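Local coordinates for ATP/GTP-binding site-containing protein A (Brucella abortus, PDB 6NTR), which acts in the periplasm to maintain the integrity of the cell envelope, at residues A[8-14]-A[30-36]; A[206-210]-A[222-226]. All blocks are in the same frame, centred on the assembly; numbering follows the deposited sequence.

Contact 1 of 2, residues A[8-14]-A[30-36]; sequences HRAIYDL and GRMVYEF. With EDO (1,2-ethanediol), chain G.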
loop_
_atom_site.group_PDB
_atom_site.type_symbol
_atom_site.label_atom_id
_atom_site.label_comp_id
_atom_site.label_asym_id
_atom_site.label_seq_id
_atom_site.Cartn_x
_atom_site.Cartn_y
_atom_site.Cartn_z
ATOM N N HIS A 8 0.305 -12.680 8.145
ATOM C CA HIS A 8 -0.050 -13.484 7.003
ATOM C C HIS A 8 0.754 -13.164 5.773
ATOM O O HIS A 8 1.370 -12.139 5.683
ATOM C CB HIS A 8 -1.502 -13.179 6.664
ATOM C CG HIS A 8 -1.718 -11.757 6.285
ATOM N ND1 HIS A 8 -1.772 -10.748 7.212
ATOM C CD2 HIS A 8 -1.806 -11.164 5.080
ATOM C CE1 HIS A 8 -1.922 -9.598 6.595
ATOM N NE2 HIS A 8 -1.943 -9.823 5.301
ATOM N N ARG A 9 0.695 -14.051 4.806
ATOM C CA ARG A 9 1.346 -13.854 3.525
ATOM C C ARG A 9 0.208 -13.927 2.541
ATOM O O ARG A 9 -0.636 -14.799 2.627
ATOM C CB ARG A 9 2.401 -14.905 3.212
ATOM C CG ARG A 9 3.112 -14.661 1.892
ATOM C CD ARG A 9 4.166 -15.721 1.649
ATOM N NE ARG A 9 4.577 -15.810 0.258
ATOM C CZ ARG A 9 4.616 -16.943 -0.424
ATOM N NH1 ARG A 9 4.259 -18.068 0.163
ATOM N NH2 ARG A 9 5.005 -16.953 -1.685
ATOM N N ALA A 10 0.173 -12.994 1.614
ATOM C CA ALA A 10 -0.915 -12.919 0.661
ATOM C C ALA A 10 -0.344 -12.656 -0.719
ATOM O O ALA A 10 0.458 -11.738 -0.907
ATOM C CB ALA A 10 -1.878 -11.822 1.063
ATOM N N ILE A 11 -0.744 -13.473 -1.677
ATOM C CA ILE A 11 -0.262 -13.366 -3.042
ATOM C C ILE A 11 -1.424 -12.917 -3.893
ATOM O O ILE A 11 -2.477 -13.567 -3.910
ATOM C CB ILE A 11 0.272 -14.696 -3.568
ATOM C CG1 ILE A 11 1.379 -15.219 -2.675
ATOM C CG2 ILE A 11 0.785 -14.503 -4.952
ATOM C CD1 ILE A 11 1.775 -16.607 -3.049
ATOM N N TYR A 12 -1.225 -11.831 -4.621
ATOM C CA TYR A 12 -2.244 -11.271 -5.484
ATOM C C TYR A 12 -1.791 -11.423 -6.922
ATOM O O TYR A 12 -0.603 -11.303 -7.219
ATOM C CB TYR A 12 -2.488 -9.793 -5.168
ATOM C CG TYR A 12 -2.922 -9.501 -3.754
ATOM C CD1 TYR A 12 -1.989 -9.232 -2.770
ATOM C CD2 TYR A 12 -4.263 -9.460 -3.412
ATOM C CE1 TYR A 12 -2.382 -8.954 -1.486
ATOM C CE2 TYR A 12 -4.659 -9.180 -2.128
ATOM C CZ TYR A 12 -3.710 -8.929 -1.166
ATOM O OH TYR A 12 -4.052 -8.640 0.131
ATOM N N ASP A 13 -2.736 -11.704 -7.800
ATOM C CA ASP A 13 -2.487 -11.736 -9.229
ATOM C C ASP A 13 -2.965 -10.437 -9.865
ATOM O O ASP A 13 -4.110 -10.022 -9.661
ATOM C CB ASP A 13 -3.177 -12.929 -9.875
ATOM C CG ASP A 13 -3.052 -12.912 -11.356
ATOM O OD1 ASP A 13 -1.944 -13.211 -11.842
ATOM O OD2 ASP A 13 -4.048 -12.574 -12.028
ATOM N N LEU A 14 -2.049 -9.779 -10.557
ATOM C CA LEU A 14 -2.288 -8.494 -11.179
ATOM C C LEU A 14 -2.718 -8.582 -12.624
ATOM O O LEU A 14 -2.189 -9.364 -13.396
ATOM C CB LEU A 14 -1.045 -7.619 -11.080
ATOM C CG LEU A 14 -0.357 -7.467 -9.726
ATOM C CD1 LEU A 14 0.736 -6.418 -9.822
ATOM C CD2 LEU A 14 -1.357 -7.093 -8.648
ATOM N N GLY A 30 0.955 -9.285 -13.757
ATOM C CA GLY A 30 1.870 -9.081 -12.664
ATOM C C GLY A 30 1.482 -9.874 -11.458
ATOM O O GLY A 30 0.569 -10.665 -11.501
ATOM N N ARG A 31 2.213 -9.686 -10.379
ATOM C CA ARG A 31 1.898 -10.383 -9.160
ATOM C C ARG A 31 2.357 -9.549 -8.000
ATOM O O ARG A 31 3.292 -8.800 -8.132
ATOM C CB ARG A 31 2.634 -11.731 -9.147
ATOM C CG ARG A 31 2.191 -12.736 -8.097
ATOM C CD ARG A 31 2.987 -14.036 -8.153
ATOM N NE ARG A 31 2.170 -15.160 -8.598
ATOM C CZ ARG A 31 1.977 -16.274 -7.909
ATOM N NH1 ARG A 31 2.547 -16.437 -6.734
ATOM N NH2 ARG A 31 1.210 -17.228 -8.400
HETATM N N MSE A 32 1.733 -9.693 -6.847
HETATM C CA MSE A 32 2.208 -9.004 -5.680
HETATM C C MSE A 32 2.196 -9.981 -4.576
HETATM O O MSE A 32 1.266 -10.765 -4.446
HETATM C CB MSE A 32 1.452 -7.779 -5.212
HETATM C CG MSE A 32 2.396 -6.971 -4.340
HETATM SE SE MSE A 32 1.504 -6.170 -2.800
HETATM C CE MSE A 32 0.080 -5.313 -3.853
ATOM N N VAL A 33 3.244 -9.963 -3.785
ATOM C CA VAL A 33 3.373 -10.811 -2.620
ATOM C C VAL A 33 3.502 -9.880 -1.433
ATOM O O VAL A 33 4.397 -9.030 -1.403
ATOM C CB VAL A 33 4.582 -11.748 -2.730
ATOM C CG1 VAL A 33 4.528 -12.760 -1.630
ATOM C CG2 VAL A 33 4.593 -12.426 -4.086
ATOM N N TYR A 34 2.590 -10.004 -0.483
ATOM C CA TYR A 34 2.595 -9.179 0.714
ATOM C C TYR A 34 2.746 -10.105 1.905
ATOM O O TYR A 34 2.047 -11.117 2.003
ATOM C CB TYR A 34 1.315 -8.338 0.827
ATOM C CG TYR A 34 1.133 -7.506 2.101
ATOM C CD1 TYR A 34 1.706 -6.252 2.231
ATOM C CD2 TYR A 34 0.349 -7.966 3.149
ATOM C CE1 TYR A 34 1.512 -5.502 3.363
ATOM C CE2 TYR A 34 0.159 -7.220 4.279
ATOM C CZ TYR A 34 0.738 -5.992 4.376
ATOM O OH TYR A 34 0.553 -5.231 5.500
ATOM N N GLU A 35 3.686 -9.790 2.773
ATOM C CA GLU A 35 3.808 -10.491 4.032
ATOM C C GLU A 35 3.836 -9.456 5.132
ATOM O O GLU A 35 4.507 -8.431 5.009
ATOM C CB GLU A 35 5.056 -11.388 4.099
ATOM C CG GLU A 35 5.370 -11.765 5.552
ATOM C CD GLU A 35 5.952 -13.148 5.745
ATOM O OE1 GLU A 35 6.651 -13.355 6.757
ATOM O OE2 GLU A 35 5.689 -14.031 4.904
ATOM N N PHE A 36 3.078 -9.718 6.192
ATOM C CA PHE A 36 2.997 -8.817 7.328
ATOM C C PHE A 36 3.069 -9.644 8.597
ATOM O O PHE A 36 2.317 -10.609 8.752
ATOM C CB PHE A 36 1.706 -7.994 7.280
ATOM C CG PHE A 36 1.573 -7.014 8.380
ATOM C CD1 PHE A 36 2.190 -5.782 8.293
ATOM C CD2 PHE A 36 0.812 -7.315 9.486
ATOM C CE1 PHE A 36 2.065 -4.870 9.293
ATOM C CE2 PHE A 36 0.683 -6.410 10.493
ATOM C CZ PHE A 36 1.307 -5.179 10.397
HETATM C C1 EDO G . -3.439 -7.264 3.369
HETATM O O1 EDO G . -3.695 -8.317 2.430
HETATM C C2 EDO G . -2.925 -6.051 2.623
HETATM O O2 EDO G . -2.799 -4.999 3.579
HETATM O O HOH W 1 -0.438 -14.801 -10.210
#
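Tyr34 O is gripped twice from the neighbouring strand: Ala10 N donates a short hydrogen bond of 2.7 Å to it, and Arg9 CA adds a CA-H...O contact at 3.2 Å. Met32 O is held the same way by Tyr12 N and Ile11 CA. These bonds belong to an antiparallel beta hairpin of strands 8-19 and 25-39 in the barrel-like fold, whose short segments run at 161° to each other. Eight backbone bonds close four hydrogen-bonded pairs, from His8 with Phe36 to Leu14 with Gly30. At Leu14-Gly30 both donors stand above the plane of the carbonyl they reach.

One face carries His8, Ala10, Tyr12, Leu14, Met32, Tyr34 and Phe36. CG of His8 sits between its backbone N and carbonyl carbon (chi1 62°), which swings the imidazole across to the Tyr34 side chain of strand 25-39, where NE2 meets Tyr34 CE2 at 3.5 Å near the edge of the phenol ring. The two ring planes are turned 42° to each other. On its other nitrogen, His8 ND1 bonds to Val6 O. A 1,2-ethanediol, probably from the crystallisation liquor, lies with C2 over one face of the Tyr34 ring and O1 at the edge of the Tyr12 ring; the Tyr12 hydroxyl is hydrogen-bonded to Thr219 O.

Arg9, Ile11, Asp13, Arg31, Val33 and Glu35 line the reverse face. Val33 CG1 comes to the edge of the Arg9 guanidinium, 3.6 Å from NE, while Glu35 OE2 turns to the hydroxyl of Tyr241. Ile11 CG2 presses on one face of the Arg31 guanidinium. A water couples Asp13 to Arg31 NE, donating to Asp13 OD1 at 2.7 Å and accepting from Arg31 NE at 3.1 Å.

Contact 2 of 2, residues A[206-210]-A[222-226]; sequences IYRIN and MTMDY. Unlike the reference sequence in segment 222-226: Met222 (reference Leu).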
loop_
_atom_site.group_PDB
_atom_site.type_symbol
_atom_site.label_atom_id
_atom_site.label_comp_id
_atom_site.label_asym_id
_atom_site.label_seq_id
_atom_site.Cartn_x
_atom_site.Cartn_y
_atom_site.Cartn_z
ATOM N N ILE A 206 -3.183 11.990 -6.706
ATOM C CA ILE A 206 -2.058 11.436 -7.447
ATOM C C ILE A 206 -2.234 9.938 -7.657
ATOM O O ILE A 206 -1.717 9.381 -8.625
ATOM C CB ILE A 206 -0.738 11.746 -6.729
ATOM C CG1 ILE A 206 -0.778 11.141 -5.335
ATOM C CG2 ILE A 206 -0.487 13.250 -6.667
ATOM C CD1 ILE A 206 0.363 11.532 -4.487
ATOM N N TYR A 207 -2.985 9.274 -6.790
ATOM C CA TYR A 207 -3.169 7.838 -6.876
ATOM C C TYR A 207 -4.403 7.500 -6.055
ATOM O O TYR A 207 -4.707 8.170 -5.071
ATOM C CB TYR A 207 -1.905 7.108 -6.384
ATOM C CG TYR A 207 -2.068 5.708 -5.830
ATOM C CD1 TYR A 207 -2.021 4.596 -6.662
ATOM C CD2 TYR A 207 -2.191 5.491 -4.472
ATOM C CE1 TYR A 207 -2.142 3.305 -6.148
ATOM C CE2 TYR A 207 -2.316 4.212 -3.956
ATOM C CZ TYR A 207 -2.293 3.132 -4.791
ATOM O OH TYR A 207 -2.418 1.876 -4.252
ATOM N N ARG A 208 -5.126 6.477 -6.482
ATOM C CA ARG A 208 -6.348 6.089 -5.802
ATOM C C ARG A 208 -6.482 4.577 -5.817
ATOM O O ARG A 208 -6.314 3.957 -6.870
ATOM C CB ARG A 208 -7.555 6.721 -6.480
ATOM C CG ARG A 208 -8.851 6.420 -5.781
ATOM C CD ARG A 208 -9.912 7.413 -6.180
ATOM N NE ARG A 208 -10.325 7.239 -7.564
ATOM C CZ ARG A 208 -10.949 6.166 -8.033
ATOM N NH1 ARG A 208 -11.275 5.157 -7.235
ATOM N NH2 ARG A 208 -11.261 6.111 -9.313
ATOM N N ILE A 209 -6.820 4.012 -4.674
ATOM C CA ILE A 209 -7.002 2.591 -4.551
ATOM C C ILE A 209 -8.297 2.203 -3.865
ATOM O O ILE A 209 -8.638 2.747 -2.852
ATOM C CB ILE A 209 -5.824 1.945 -3.788
ATOM C CG1 ILE A 209 -5.979 0.440 -3.763
ATOM C CG2 ILE A 209 -5.757 2.426 -2.364
ATOM C CD1 ILE A 209 -4.824 -0.293 -3.123
ATOM N N ASN A 210 -8.976 1.224 -4.421
ATOM C CA ASN A 210 -10.187 0.710 -3.851
ATOM C C ASN A 210 -9.930 -0.704 -3.391
ATOM O O ASN A 210 -9.402 -1.485 -4.129
ATOM C CB ASN A 210 -11.294 0.672 -4.891
ATOM C CG ASN A 210 -11.597 2.021 -5.458
ATOM O OD1 ASN A 210 -10.879 2.532 -6.294
ATOM N ND2 ASN A 210 -12.679 2.606 -5.003
HETATM N N MSE A 222 -8.367 -5.683 -4.800
HETATM C CA MSE A 222 -7.757 -4.401 -5.023
HETATM C C MSE A 222 -7.895 -3.873 -6.394
HETATM O O MSE A 222 -8.029 -4.631 -7.341
HETATM C CB MSE A 222 -6.263 -4.452 -4.786
HETATM C CG MSE A 222 -5.794 -5.806 -4.301
HETATM SE SE MSE A 222 -4.728 -5.336 -2.776
HETATM C CE MSE A 222 -3.502 -4.147 -3.718
ATOM N N THR A 223 -7.953 -2.565 -6.499
ATOM C CA THR A 223 -7.958 -1.909 -7.772
ATOM C C THR A 223 -7.117 -0.678 -7.562
ATOM O O THR A 223 -7.351 0.072 -6.653
ATOM C CB THR A 223 -9.368 -1.525 -8.225
ATOM O OG1 THR A 223 -10.094 -2.704 -8.551
ATOM C CG2 THR A 223 -9.304 -0.653 -9.434
HETATM N N MSE A 224 -6.147 -0.456 -8.426
HETATM C CA MSE A 224 -5.303 0.688 -8.275
HETATM C C MSE A 224 -5.446 1.581 -9.445
HETATM O O MSE A 224 -5.145 1.162 -10.553
HETATM C CB MSE A 224 -3.884 0.178 -8.101
HETATM C CG MSE A 224 -3.907 -0.659 -6.843
HETATM SE SE MSE A 224 -2.583 -2.086 -6.821
HETATM C CE MSE A 224 -1.102 -0.884 -6.399
ATOM N N ASP A 225 -5.862 2.817 -9.221
ATOM C CA ASP A 225 -6.026 3.770 -10.284
ATOM C C ASP A 225 -4.810 4.645 -10.228
ATOM O O ASP A 225 -4.589 5.346 -9.270
ATOM C CB ASP A 225 -7.288 4.600 -10.046
ATOM C CG ASP A 225 -7.861 5.204 -11.311
ATOM O OD1 ASP A 225 -7.185 6.007 -11.950
ATOM O OD2 ASP A 225 -9.008 4.899 -11.653
ATOM N N TYR A 226 -4.022 4.584 -11.287
ATOM C CA TYR A 226 -2.792 5.340 -11.410
ATOM C C TYR A 226 -2.980 6.559 -12.259
ATOM O O TYR A 226 -2.034 7.257 -12.536
ATOM C CB TYR A 226 -1.706 4.475 -12.028
ATOM C CG TYR A 226 -1.246 3.361 -11.136
ATOM C CD1 TYR A 226 -0.385 3.601 -10.093
ATOM C CD2 TYR A 226 -1.684 2.074 -11.328
ATOM C CE1 TYR A 226 0.020 2.586 -9.266
ATOM C CE2 TYR A 226 -1.274 1.059 -10.512
ATOM C CZ TYR A 226 -0.426 1.325 -9.482
ATOM O OH TYR A 226 -0.020 0.315 -8.667
#
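Arg208 and Asp225 face each other as a hydrogen-bonded antiparallel pair: Asp225 N reaches Arg208 O at 2.7 Å, and Arg208 N returns a longer bond to Asp225 O. Asn210 and Thr223 repeat the pattern two residues on, both bonds being 3.0 Å between N and O. Between the pairs, Ile209 CA makes a CA-H...O contact with Thr223 O.

Above this ladder the Arg208 chain bends at chi3 (69°) and folds its guanidinium over Asp225, with CB of the aspartate under one face. NH2 lies 3.5 Å from Asp225 OD2, but the oxygen is well out of the guanidinium plane and no N-H points at it, so this salt bridge is one of charge alone. Other groups probably help to position the carboxylate: OD1 makes a salt bridge with Arg18 NH1 and accepts a hydrogen bond from Gly227 N.

On the other face, Ile209 lies alongside Met224, both pointing the same way, with CD1 3.8 Å from Met224 CG; the Met222 methyl CE comes to the same CD1. Both methionines are selenomethionines, and Met222 differs from the reference sequence. Tyr207 crosses Met224 obliquely, its CE1 meeting Met224 CB, and also lies beside Tyr226, the rings turned 44° to each other with their CE1 atoms 3.9 Å apart.

Farther out, Tyr194 meets the Tyr207 ring edge-to-face, Phe229 stacks on Tyr226, and Phe50 touches both Met224 and Tyr226. Strands 187-195 and 229-240 flank the pair, a run of adjacent antiparallel strands characteristic of the barrel-like EipB fold.

Contact 1 comes first along the chain, near the N-terminus, and is complete before contact 2 begins near the C-terminal end. Their centres lie about 16 Å apart, bridged by strand 229-240, which pairs with strand 8-19 on one side and with strand 222-225 on the other. The N-terminal hairpin and strands near the C-terminal end thus become neighbours through antiparallel pairing, consistent with the barrel-like fold of this protein. The two contacts also touch directly: Met222 CE packs against Met32 CE at 3.8 Å, and Met222 SE lies 3.9 Å from Tyr12 CE2. Phe50 of strand 43-56, which meets contact 2, also touches Leu14 and Met32, joining both contacts by apolar packing.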